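Local coordinates for protein 6-phospho-alpha-glucosidase (Merdibacter massiliensis, PDB 6VC6) that probably hydrolyses 6-phospho-alpha-glucosides, using NAD and a manganese ion as family 4 glycosidases do, at residues A[17-22]-A[82-87]; A[118-123]-A[392-397]; A[227-232]-A[246-251]. All blocks are in the same frame, centred on the assembly; numbering follows the deposited sequence.

Interaction 1: residues A[17-22]-A[82-87]; sequences PGFLKS and FMQMRA. With NAD (nicotinamide-adenine-dinucleotide), chain G.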
loop_
_atom_site.group_PDB
_atom_site.type_symbol
_atom_site.label_atom_id
_atom_site.label_comp_id
_atom_site.label_asym_id
_atom_site.label_seq_id
_atom_site.Cartn_x
_atom_site.Cartn_y
_atom_site.Cartn_z
ATOM N N PRO A 17 4.414 15.243 -4.804
ATOM C CA PRO A 17 3.723 16.419 -5.365
ATOM C C PRO A 17 2.210 16.323 -5.277
ATOM O O PRO A 17 1.544 17.338 -5.041
ATOM C CB PRO A 17 4.214 16.450 -6.818
ATOM C CG PRO A 17 5.548 15.806 -6.764
ATOM C CD PRO A 17 5.414 14.708 -5.749
ATOM N N GLY A 18 1.649 15.124 -5.450
ATOM C CA GLY A 18 0.219 14.955 -5.260
ATOM C C GLY A 18 -0.222 15.228 -3.835
ATOM O O GLY A 18 -1.360 15.645 -3.601
ATOM N N PHE A 19 0.667 15.000 -2.866
ATOM C CA PHE A 19 0.344 15.311 -1.477
ATOM C C PHE A 19 0.375 16.813 -1.228
ATOM O O PHE A 19 -0.496 17.350 -0.531
ATOM C CB PHE A 19 1.314 14.595 -0.539
ATOM C CG PHE A 19 0.865 13.221 -0.135
ATOM C CD1 PHE A 19 1.285 12.105 -0.840
ATOM C CD2 PHE A 19 0.025 13.044 0.953
ATOM C CE1 PHE A 19 0.874 10.839 -0.469
ATOM C CE2 PHE A 19 -0.388 11.779 1.329
ATOM C CZ PHE A 19 0.038 10.676 0.617
ATOM N N LEU A 20 1.370 17.508 -1.786
ATOM C CA LEU A 20 1.483 18.947 -1.570
ATOM C C LEU A 20 0.290 19.690 -2.157
ATOM O O LEU A 20 -0.180 20.679 -1.582
ATOM C CB LEU A 20 2.789 19.468 -2.172
ATOM C CG LEU A 20 4.071 18.740 -1.763
ATOM C CD1 LEU A 20 5.286 19.403 -2.394
ATOM C CD2 LEU A 20 4.207 18.692 -0.249
ATOM N N LYS A 21 -0.212 19.229 -3.305
ATOM C CA LYS A 21 -1.389 19.857 -3.895
ATOM C C LYS A 21 -2.657 19.493 -3.135
ATOM O O LYS A 21 -3.604 20.288 -3.095
ATOM C CB LYS A 21 -1.512 19.460 -5.366
ATOM C CG LYS A 21 -0.433 20.058 -6.256
ATOM C CD LYS A 21 0.075 19.048 -7.273
ATOM C CE LYS A 21 -0.556 19.262 -8.637
ATOM N NZ LYS A 21 0.247 18.628 -9.719
ATOM N N SER A 22 -2.697 18.304 -2.528
ATOM C CA SER A 22 -3.856 17.922 -1.729
ATOM C C SER A 22 -3.913 18.712 -0.428
ATOM O O SER A 22 -4.997 19.113 0.013
ATOM C CB SER A 22 -3.828 16.421 -1.446
ATOM O OG SER A 22 -4.015 15.672 -2.634
ATOM N N PHE A 82 3.614 10.779 7.730
ATOM C CA PHE A 82 3.144 10.111 6.520
ATOM C C PHE A 82 4.331 9.378 5.903
ATOM O O PHE A 82 5.278 10.011 5.427
ATOM C CB PHE A 82 2.547 11.110 5.529
ATOM C CG PHE A 82 1.238 11.716 5.969
ATOM C CD1 PHE A 82 0.672 11.398 7.193
ATOM C CD2 PHE A 82 0.572 12.610 5.145
ATOM C CE1 PHE A 82 -0.528 11.962 7.589
ATOM C CE2 PHE A 82 -0.629 13.176 5.533
ATOM C CZ PHE A 82 -1.179 12.851 6.757
HETATM N N MSE A 83 4.282 8.051 5.910
HETATM C CA MSE A 83 5.394 7.253 5.399
HETATM C C MSE A 83 5.085 6.653 4.029
HETATM O O MSE A 83 4.118 5.909 3.873
HETATM C CB MSE A 83 5.750 6.141 6.388
HETATM C CG MSE A 83 5.776 6.588 7.839
HETATM SE SE MSE A 83 6.879 5.434 8.959
HETATM C CE MSE A 83 8.630 5.959 8.293
ATOM N N GLN A 84 5.916 6.979 3.041
ATOM C CA GLN A 84 5.767 6.454 1.687
ATOM C C GLN A 84 7.142 6.207 1.069
ATOM O O GLN A 84 7.429 6.606 -0.061
ATOM C CB GLN A 84 4.926 7.391 0.821
ATOM C CG GLN A 84 5.430 8.826 0.747
ATOM C CD GLN A 84 4.663 9.654 -0.266
ATOM O OE1 GLN A 84 5.048 10.778 -0.589
ATOM N NE2 GLN A 84 3.567 9.099 -0.772
HETATM N N MSE A 85 7.996 5.514 1.807
HETATM C CA MSE A 85 9.309 5.129 1.327
HETATM C C MSE A 85 9.233 3.944 0.403
HETATM O O MSE A 85 8.263 3.204 0.481
HETATM C CB MSE A 85 10.247 4.787 2.485
HETATM C CG MSE A 85 9.941 3.446 3.153
HETATM SE SE MSE A 85 11.375 2.692 4.264
HETATM C CE MSE A 85 11.621 4.240 5.408
ATOM N N ARG A 86 10.227 3.758 -0.454
ATOM C CA ARG A 86 10.388 2.542 -1.251
ATOM C C ARG A 86 11.817 2.058 -1.027
ATOM O O ARG A 86 12.754 2.561 -1.656
ATOM C CB ARG A 86 10.105 2.789 -2.730
ATOM C CG ARG A 86 10.162 1.530 -3.584
ATOM C CD ARG A 86 10.012 1.841 -5.068
ATOM N NE ARG A 86 8.656 2.255 -5.421
ATOM C CZ ARG A 86 7.650 1.413 -5.636
ATOM N NH1 ARG A 86 6.450 1.880 -5.954
ATOM N NH2 ARG A 86 7.841 0.105 -5.527
ATOM N N ALA A 87 11.978 1.094 -0.120
ATOM C CA ALA A 87 13.301 0.576 0.208
ATOM C C ALA A 87 13.957 -0.019 -1.029
ATOM O O ALA A 87 13.455 -0.991 -1.603
ATOM C CB ALA A 87 13.196 -0.472 1.314
HETATM P PA NAD G . 9.641 6.188 -5.376
HETATM O O1A NAD G . 9.220 7.195 -6.418
HETATM O O2A NAD G . 10.927 5.418 -5.548
HETATM O O5B NAD G . 9.689 6.924 -3.946
HETATM C C5B NAD G . 10.361 6.323 -2.846
HETATM C C4B NAD G . 11.090 7.393 -2.052
HETATM O O4B NAD G . 11.396 6.906 -0.743
HETATM C C3B NAD G . 12.406 7.753 -2.723
HETATM O O3B NAD G . 12.489 9.171 -2.880
HETATM C C2B NAD G . 13.481 7.286 -1.766
HETATM O O2B NAD G . 14.559 8.223 -1.721
HETATM C C1B NAD G . 12.755 7.218 -0.434
HETATM N N9A NAD G . 13.352 6.204 0.469
HETATM C C8A NAD G . 13.772 4.968 0.138
HETATM N N7A NAD G . 14.274 4.319 1.221
HETATM C C5A NAD G . 14.181 5.155 2.273
HETATM C C6A NAD G . 14.525 5.111 3.714
HETATM N N6A NAD G . 15.086 4.010 4.269
HETATM N N1A NAD G . 14.260 6.209 4.458
HETATM C C2A NAD G . 13.702 7.312 3.924
HETATM N N3A NAD G . 13.366 7.420 2.627
HETATM C C4A NAD G . 13.579 6.397 1.768
HETATM O O3 NAD G . 8.448 5.131 -5.148
HETATM P PN NAD G . 6.915 5.461 -5.503
HETATM O O1N NAD G . 6.560 4.750 -6.788
HETATM O O2N NAD G . 6.666 6.943 -5.352
HETATM O O5D NAD G . 6.187 4.699 -4.291
HETATM C C5D NAD G . 6.132 5.297 -2.998
HETATM C C4D NAD G . 5.696 4.236 -1.998
HETATM O O4D NAD G . 4.281 4.295 -1.808
HETATM C C3D NAD G . 6.019 2.844 -2.522
HETATM O O3D NAD G . 6.642 2.088 -1.481
HETATM C C2D NAD G . 4.674 2.228 -2.828
HETATM O O2D NAD G . 4.680 0.822 -2.581
HETATM C C1D NAD G . 3.772 2.962 -1.854
HETATM N N1N NAD G . 2.366 2.915 -2.246
HETATM C C2N NAD G . 1.542 2.228 -1.453
HETATM C C3N NAD G . 0.193 2.126 -1.738
HETATM C C7N NAD G . -0.686 1.339 -0.814
HETATM O O7N NAD G . -1.814 1.039 -1.168
HETATM N N7N NAD G . -0.199 0.978 0.373
HETATM C C4N NAD G . -0.311 2.762 -2.866
HETATM C C5N NAD G . 0.567 3.469 -3.681
HETATM C C6N NAD G . 1.916 3.538 -3.343
#

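Interaction 2: residues A[118-123]-A[392-397]; sequences YGLRSC and KLLVDA. With NAD (nicotinamide-adenine-dinucleotide), chain G.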
loop_
_atom_site.group_PDB
_atom_site.type_symbol
_atom_site.label_atom_id
_atom_site.label_comp_id
_atom_site.label_asym_id
_atom_site.label_seq_id
_atom_site.Cartn_x
_atom_site.Cartn_y
_atom_site.Cartn_z
ATOM N N TYR A 118 11.095 -7.361 -1.930
ATOM C CA TYR A 118 10.786 -6.011 -1.480
ATOM C C TYR A 118 10.429 -5.993 0.002
ATOM O O TYR A 118 10.756 -5.034 0.709
ATOM C CB TYR A 118 9.644 -5.439 -2.324
ATOM C CG TYR A 118 9.294 -3.993 -2.051
ATOM C CD1 TYR A 118 10.248 -3.096 -1.583
ATOM C CD2 TYR A 118 8.006 -3.520 -2.273
ATOM C CE1 TYR A 118 9.924 -1.773 -1.335
ATOM C CE2 TYR A 118 7.675 -2.201 -2.030
ATOM C CZ TYR A 118 8.636 -1.332 -1.561
ATOM O OH TYR A 118 8.306 -0.018 -1.317
ATOM N N GLY A 119 9.776 -7.051 0.491
ATOM C CA GLY A 119 9.414 -7.099 1.897
ATOM C C GLY A 119 10.619 -7.150 2.817
ATOM O O GLY A 119 10.639 -6.499 3.864
ATOM N N LEU A 120 11.639 -7.923 2.438
ATOM C CA LEU A 120 12.836 -8.016 3.267
ATOM C C LEU A 120 13.582 -6.688 3.311
ATOM O O LEU A 120 14.128 -6.312 4.355
ATOM C CB LEU A 120 13.745 -9.132 2.754
ATOM C CG LEU A 120 13.328 -10.553 3.141
ATOM C CD1 LEU A 120 14.381 -11.564 2.711
ATOM C CD2 LEU A 120 13.066 -10.648 4.637
ATOM N N ARG A 121 13.616 -5.965 2.190
ATOM C CA ARG A 121 14.216 -4.634 2.189
ATOM C C ARG A 121 13.415 -3.673 3.058
ATOM O O ARG A 121 13.990 -2.849 3.778
ATOM C CB ARG A 121 14.317 -4.099 0.761
ATOM C CG ARG A 121 15.338 -4.808 -0.108
ATOM C CD ARG A 121 15.664 -3.989 -1.350
ATOM N NE ARG A 121 14.475 -3.684 -2.140
ATOM C CZ ARG A 121 13.915 -4.523 -3.007
ATOM N NH1 ARG A 121 14.432 -5.729 -3.197
ATOM N NH2 ARG A 121 12.835 -4.156 -3.683
ATOM N N SER A 122 12.085 -3.767 3.003
ATOM C CA SER A 122 11.248 -2.853 3.773
ATOM C C SER A 122 11.332 -3.146 5.266
ATOM O O SER A 122 11.311 -2.219 6.082
ATOM C CB SER A 122 9.802 -2.932 3.286
ATOM O OG SER A 122 9.683 -2.419 1.971
ATOM N N CYS A 123 11.430 -4.425 5.641
ATOM C CA CYS A 123 11.562 -4.773 7.054
ATOM C C CYS A 123 12.769 -4.088 7.683
ATOM O O CYS A 123 12.682 -3.555 8.795
ATOM C CB CYS A 123 11.672 -6.289 7.219
ATOM S SG CYS A 123 10.135 -7.197 6.972
ATOM N N LYS A 392 4.530 -14.725 7.497
ATOM C CA LYS A 392 5.097 -14.848 8.836
ATOM C C LYS A 392 6.415 -15.613 8.821
ATOM O O LYS A 392 7.291 -15.350 9.653
ATOM C CB LYS A 392 4.095 -15.522 9.772
ATOM C CG LYS A 392 2.960 -14.607 10.206
ATOM C CD LYS A 392 1.894 -15.369 10.973
ATOM C CE LYS A 392 0.867 -14.418 11.570
ATOM N NZ LYS A 392 1.475 -13.504 12.578
ATOM N N LEU A 393 6.574 -16.557 7.892
ATOM C CA LEU A 393 7.858 -17.237 7.756
ATOM C C LEU A 393 8.924 -16.308 7.193
ATOM O O LEU A 393 10.111 -16.472 7.499
ATOM C CB LEU A 393 7.708 -18.474 6.869
ATOM C CG LEU A 393 6.973 -19.671 7.477
ATOM C CD1 LEU A 393 6.504 -20.621 6.386
ATOM C CD2 LEU A 393 7.855 -20.394 8.483
ATOM N N LEU A 394 8.526 -15.329 6.377
ATOM C CA LEU A 394 9.500 -14.413 5.792
ATOM C C LEU A 394 10.106 -13.500 6.853
ATOM O O LEU A 394 11.333 -13.370 6.945
ATOM C CB LEU A 394 8.849 -13.587 4.683
ATOM C CG LEU A 394 9.807 -12.652 3.944
ATOM C CD1 LEU A 394 10.785 -13.449 3.091
ATOM C CD2 LEU A 394 9.041 -11.650 3.098
ATOM N N VAL A 395 9.263 -12.854 7.661
ATOM C CA VAL A 395 9.787 -12.014 8.729
ATOM C C VAL A 395 10.410 -12.856 9.835
ATOM O O VAL A 395 11.173 -12.330 10.654
ATOM C CB VAL A 395 8.691 -11.086 9.288
ATOM C CG1 VAL A 395 7.903 -10.454 8.151
ATOM C CG2 VAL A 395 7.776 -11.848 10.216
ATOM N N ASP A 396 10.100 -14.155 9.884
ATOM C CA ASP A 396 10.875 -15.066 10.719
ATOM C C ASP A 396 12.329 -15.100 10.270
ATOM O O ASP A 396 13.247 -15.071 11.099
ATOM C CB ASP A 396 10.274 -16.471 10.671
ATOM C CG ASP A 396 9.232 -16.702 11.745
ATOM O OD1 ASP A 396 8.950 -15.763 12.518
ATOM O OD2 ASP A 396 8.694 -17.826 11.815
ATOM N N ALA A 397 12.556 -15.161 8.955
ATOM C CA ALA A 397 13.916 -15.145 8.428
ATOM C C ALA A 397 14.614 -13.826 8.722
ATOM O O ALA A 397 15.835 -13.800 8.914
ATOM C CB ALA A 397 13.899 -15.411 6.924
HETATM P PA NAD G . 9.641 6.188 -5.376
HETATM O O1A NAD G . 9.220 7.195 -6.418
HETATM O O2A NAD G . 10.927 5.418 -5.548
HETATM O O5B NAD G . 9.689 6.924 -3.946
HETATM C C5B NAD G . 10.361 6.323 -2.846
HETATM C C4B NAD G . 11.090 7.393 -2.052
HETATM O O4B NAD G . 11.396 6.906 -0.743
HETATM C C3B NAD G . 12.406 7.753 -2.723
HETATM O O3B NAD G . 12.489 9.171 -2.880
HETATM C C2B NAD G . 13.481 7.286 -1.766
HETATM O O2B NAD G . 14.559 8.223 -1.721
HETATM C C1B NAD G . 12.755 7.218 -0.434
HETATM N N9A NAD G . 13.352 6.204 0.469
HETATM C C8A NAD G . 13.772 4.968 0.138
HETATM N N7A NAD G . 14.274 4.319 1.221
HETATM C C5A NAD G . 14.181 5.155 2.273
HETATM C C6A NAD G . 14.525 5.111 3.714
HETATM N N6A NAD G . 15.086 4.010 4.269
HETATM N N1A NAD G . 14.260 6.209 4.458
HETATM C C2A NAD G . 13.702 7.312 3.924
HETATM N N3A NAD G . 13.366 7.420 2.627
HETATM C C4A NAD G . 13.579 6.397 1.768
HETATM O O3 NAD G . 8.448 5.131 -5.148
HETATM P PN NAD G . 6.915 5.461 -5.503
HETATM O O1N NAD G . 6.560 4.750 -6.788
HETATM O O2N NAD G . 6.666 6.943 -5.352
HETATM O O5D NAD G . 6.187 4.699 -4.291
HETATM C C5D NAD G . 6.132 5.297 -2.998
HETATM C C4D NAD G . 5.696 4.236 -1.998
HETATM O O4D NAD G . 4.281 4.295 -1.808
HETATM C C3D NAD G . 6.019 2.844 -2.522
HETATM O O3D NAD G . 6.642 2.088 -1.481
HETATM C C2D NAD G . 4.674 2.228 -2.828
HETATM O O2D NAD G . 4.680 0.822 -2.581
HETATM C C1D NAD G . 3.772 2.962 -1.854
HETATM N N1N NAD G . 2.366 2.915 -2.246
HETATM C C2N NAD G . 1.542 2.228 -1.453
HETATM C C3N NAD G . 0.193 2.126 -1.738
HETATM C C7N NAD G . -0.686 1.339 -0.814
HETATM O O7N NAD G . -1.814 1.039 -1.168
HETATM N N7N NAD G . -0.199 0.978 0.373
HETATM C C4N NAD G . -0.311 2.762 -2.866
HETATM C C5N NAD G . 0.567 3.469 -3.681
HETATM C C6N NAD G . 1.916 3.538 -3.343
#

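Interaction 3: residues A[227-232]-A[246-251]; sequences KGFLPQ and GFVQTM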
loop_
_atom_site.group_PDB
_atom_site.type_symbol
_atom_site.label_atom_id
_atom_site.label_comp_id
_atom_site.label_asym_id
_atom_site.label_seq_id
_atom_site.Cartn_x
_atom_site.Cartn_y
_atom_site.Cartn_z
ATOM N N LYS A 227 -21.028 -5.227 -19.270
ATOM C CA LYS A 227 -20.231 -4.082 -19.687
ATOM C C LYS A 227 -18.757 -4.191 -19.322
ATOM O O LYS A 227 -17.917 -3.657 -20.056
ATOM C CB LYS A 227 -20.809 -2.787 -19.087
ATOM C CG LYS A 227 -19.987 -1.529 -19.336
ATOM C CD LYS A 227 -20.723 -0.282 -18.872
ATOM C CE LYS A 227 -20.206 0.198 -17.526
ATOM N NZ LYS A 227 -21.315 0.601 -16.617
ATOM N N GLY A 228 -18.409 -4.900 -18.258
ATOM C CA GLY A 228 -17.032 -4.993 -17.821
ATOM C C GLY A 228 -16.784 -4.187 -16.563
ATOM O O GLY A 228 -17.701 -3.703 -15.894
ATOM N N PHE A 229 -15.500 -4.037 -16.248
ATOM C CA PHE A 229 -15.078 -3.365 -15.024
ATOM C C PHE A 229 -13.922 -2.433 -15.345
ATOM O O PHE A 229 -12.864 -2.886 -15.791
ATOM C CB PHE A 229 -14.673 -4.385 -13.956
ATOM C CG PHE A 229 -14.652 -3.828 -12.563
ATOM C CD1 PHE A 229 -15.792 -3.272 -12.007
ATOM C CD2 PHE A 229 -13.493 -3.867 -11.807
ATOM C CE1 PHE A 229 -15.774 -2.760 -10.723
ATOM C CE2 PHE A 229 -13.468 -3.358 -10.524
ATOM C CZ PHE A 229 -14.611 -2.805 -9.980
ATOM N N LEU A 230 -14.123 -1.138 -15.114
ATOM C CA LEU A 230 -13.123 -0.121 -15.389
ATOM C C LEU A 230 -12.711 0.583 -14.102
ATOM O O LEU A 230 -13.529 0.752 -13.193
ATOM C CB LEU A 230 -13.650 0.926 -16.379
ATOM C CG LEU A 230 -13.827 0.517 -17.842
ATOM C CD1 LEU A 230 -14.413 1.671 -18.643
ATOM C CD2 LEU A 230 -12.506 0.063 -18.439
ATOM N N PRO A 231 -11.453 1.004 -13.994
ATOM C CA PRO A 231 -11.075 1.891 -12.891
ATOM C C PRO A 231 -11.760 3.239 -13.040
ATOM O O PRO A 231 -12.125 3.656 -14.142
ATOM C CB PRO A 231 -9.553 2.014 -13.031
ATOM C CG PRO A 231 -9.278 1.695 -14.462
ATOM C CD PRO A 231 -10.315 0.693 -14.876
ATOM N N GLN A 232 -11.942 3.921 -11.905
ATOM C CA GLN A 232 -12.677 5.183 -11.916
ATOM C C GLN A 232 -11.971 6.237 -12.762
ATOM O O GLN A 232 -12.631 7.072 -13.392
ATOM C CB GLN A 232 -12.879 5.691 -10.488
ATOM C CG GLN A 232 -13.560 7.055 -10.410
ATOM C CD GLN A 232 -13.502 7.674 -9.028
ATOM O OE1 GLN A 232 -12.424 7.889 -8.475
ATOM N NE2 GLN A 232 -14.667 7.983 -8.470
ATOM N N GLY A 246 -10.014 -4.955 -15.755
ATOM C CA GLY A 246 -10.911 -5.667 -16.647
ATOM C C GLY A 246 -10.976 -7.154 -16.371
ATOM O O GLY A 246 -11.992 -7.797 -16.653
ATOM N N PHE A 247 -9.905 -7.721 -15.811
ATOM C CA PHE A 247 -9.853 -9.147 -15.512
ATOM C C PHE A 247 -10.833 -9.562 -14.422
ATOM O O PHE A 247 -11.074 -10.763 -14.257
ATOM C CB PHE A 247 -8.430 -9.538 -15.111
ATOM C CG PHE A 247 -8.187 -11.018 -15.096
ATOM C CD1 PHE A 247 -8.057 -11.726 -16.280
ATOM C CD2 PHE A 247 -8.082 -11.703 -13.896
ATOM C CE1 PHE A 247 -7.831 -13.090 -16.268
ATOM C CE2 PHE A 247 -7.857 -13.066 -13.879
ATOM C CZ PHE A 247 -7.731 -13.760 -15.065
ATOM N N VAL A 248 -11.401 -8.608 -13.678
ATOM C CA VAL A 248 -12.353 -8.984 -12.638
ATOM C C VAL A 248 -13.608 -9.596 -13.250
ATOM O O VAL A 248 -14.265 -10.440 -12.627
ATOM C CB VAL A 248 -12.681 -7.762 -11.756
ATOM C CG1 VAL A 248 -11.431 -7.235 -11.065
ATOM C CG2 VAL A 248 -13.322 -6.667 -12.593
ATOM N N GLN A 249 -13.929 -9.259 -14.503
ATOM C CA GLN A 249 -15.066 -9.885 -15.173
ATOM C C GLN A 249 -14.892 -11.396 -15.264
ATOM O O GLN A 249 -15.835 -12.154 -15.009
ATOM C CB GLN A 249 -15.250 -9.281 -16.565
ATOM C CG GLN A 249 -16.496 -9.757 -17.293
ATOM C CD GLN A 249 -16.639 -9.139 -18.671
ATOM O OE1 GLN A 249 -15.676 -9.066 -19.434
ATOM N NE2 GLN A 249 -17.845 -8.691 -18.996
ATOM N N THR A 250 -13.691 -11.854 -15.625
ATOM C CA THR A 250 -13.421 -13.289 -15.663
ATOM C C THR A 250 -13.506 -13.895 -14.268
ATOM O O THR A 250 -14.114 -14.955 -14.073
ATOM C CB THR A 250 -12.042 -13.546 -16.275
ATOM O OG1 THR A 250 -12.042 -13.147 -17.652
ATOM C CG2 THR A 250 -11.677 -15.021 -16.179
HETATM N N MSE A 251 -12.909 -13.228 -13.286
HETATM C CA MSE A 251 -12.857 -13.718 -11.914
HETATM C C MSE A 251 -14.248 -13.884 -11.308
HETATM O O MSE A 251 -14.500 -14.827 -10.556
HETATM C CB MSE A 251 -12.021 -12.764 -11.057
HETATM C CG MSE A 251 -11.395 -13.393 -9.824
HETATM SE SE MSE A 251 -9.645 -12.623 -9.418
HETATM C CE MSE A 251 -9.948 -10.800 -10.035
#

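Interaction 1: residues A[17-22]-A[82-87]
One residue beyond Gln-84, which packs on Phe-19, the nicotinamide ribose hydroxyl O3D of NAD donates a hydrogen bond to Met-85 O, 2.8 Å from O3D to O. The next residue takes hold of the diphosphate. Arg-86 extends away from the backbone and then bends at chi3 (-71°), which brings NE to the bridging oxygen O3 of NAD at 2.9 Å, with an N-H...O angle of 162°. NH1 of Arg-86 reaches O1N of NAD at 3.0 Å, and NAD C3D lies over one face of the guanidinium, towards the rim. A salt bridge from NH2 to Glu-109 fixes the far end of the group, and the positive charge would be expected to offset that of the phosphates. On the adenine side, the methyl CE of selenomethionine Met-85 comes 3.4 Å from N1A of NAD.

The contact between helix and strand lies behind this site. Gln-84 runs straight beyond CG and passes the Phe-19 ring in the opposite sense, with amide and ring planes 89° apart and NE2 3.2 Å from Phe-19 CE1. Its OE1 is tied by a hydrogen bond to Thr-16, which helps to fix the rotation of the amide. Farther back, CE2 of Phe-19 approaches CD2 of Phe-82 obliquely at 4.0 Å, and Ile-8 touches both rings. Helix 16-25 thus packs on the carboxyl end of strand 80-83, next to strand 4-9, an arrangement typical of the Rossmann dinucleotide-binding fold.

Interaction 2: residues A[118-123]-A[392-397]
Leu-120 and Leu-394 carry the apolar seam between two helices, and the contact can be followed outward along Leu-120. Its CB makes no contact with 392-397, so the meeting begins at Leu-120 CG, 3.9 Å from CD1 of Leu-394. Past this fork Leu-120 CD1 lies 4.1 Å from Leu-394 CD1, while Leu-120 CD2 sits beside the branch point of its partner, 3.9 Å from Leu-394 CG and equally near its CD1. The two side chains cross at a slant. Leu-394 comes to meet this fork because its CG swings anti to the backbone nitrogen (chi1 -176°), and its other methyl, CD2, is directed at Gly-119, whose CA is 4.7 Å away. Gly-119 puts no side chain in the path of that methyl. The nearest CA atoms of the two segments, those of Leu-120 and Val-395, are 7.4 Å apart. One turn along, SG of Cys-123 rests against CG1 of Val-395 at 4.1 Å.

No hydrogen bond crosses this interface, and all four touching side chains are buried. Tyr-118, on another side of its helix, points away from 392-397. The ring presents its edge to the cofactor, placing Tyr-118 OH 2.7 Å from O3D of NAD. One helix therefore meets the cofactor on one side and the C-terminal region on another.

Helix 149-159 flanks the seam: its Ala-155 touches Cys-123 and its Ile-151 touches Leu-394. It also supplies Arg-158 and Glu-154 for salt bridges to Asp-396 and Lys-392. Leu-393 and Ala-397 pack on helix 403-412, to which Asp-396 adds a salt bridge at Lys-405, and with these contacts helix 378-400 joins helix 403-412 to helix 113-136 of the nucleotide-binding region.

Interaction 3: residues A[227-232]-A[246-251]
A glycine with positive phi ends helix 217-227: Gly-228, the residue just after the helix at its C-terminal end (the C' position), meets Gln-249 of helix 248-254, the second helix on. The phi of 107° at Gly-228 lets the chain leave the helix and run on in an extended course past 246-251. Gln-249 stretches straight towards the turn, its CG anti to the backbone nitrogen and the rest of the chain extended. This brings Gln-249 NE2 to within 3.9 Å of Gly-228 N, where the contact is only van der Waals. The same NE2 makes a weak hydrogen bond to the carbonyl oxygen of Ile-224, in the last turn of helix 217-227, so the amide lies against the end of that helix.

Next along the loop, Phe-229 turns inward and its ring approaches Val-248 at a slant. The two side chains pack against each other, but the valine methyl CG2 is modelled too near the ring, and the detail is doubtful. Leu-183 and Ser-179 of helix 172-184, together with Tyr-245, also touch the phenylalanine. It thus brings the loop together with helices 172-184, 239-246 and 248-254. The backbone adds one further contact: CA of Gly-246 sits 3.5 Å from the carbonyl oxygen of Phe-229, a C-H...O approach with an angle of 134° at the hydrogen.

Overall arrangement
Interactions 1 and 2 are buried, whereas interaction 3 is partly buried and farther from the chain's centre. The first two adjoin NAD from different elements, one through a strand end and its following loop, the other through a helix. They also touch directly, for Ala-87 O probably accepts a hydrogen bond from Arg-121 NE at 2.9 Å. Their chemistry differs: interaction 1 sets aromatic packing next to polar bonds with the cofactor, while interaction 2 is apolar across its seam and joins both family regions. Interaction 3 shares no element with them, joining neighbouring parts of the C-terminal region; its nearest atoms are about 13 Å from interaction 1.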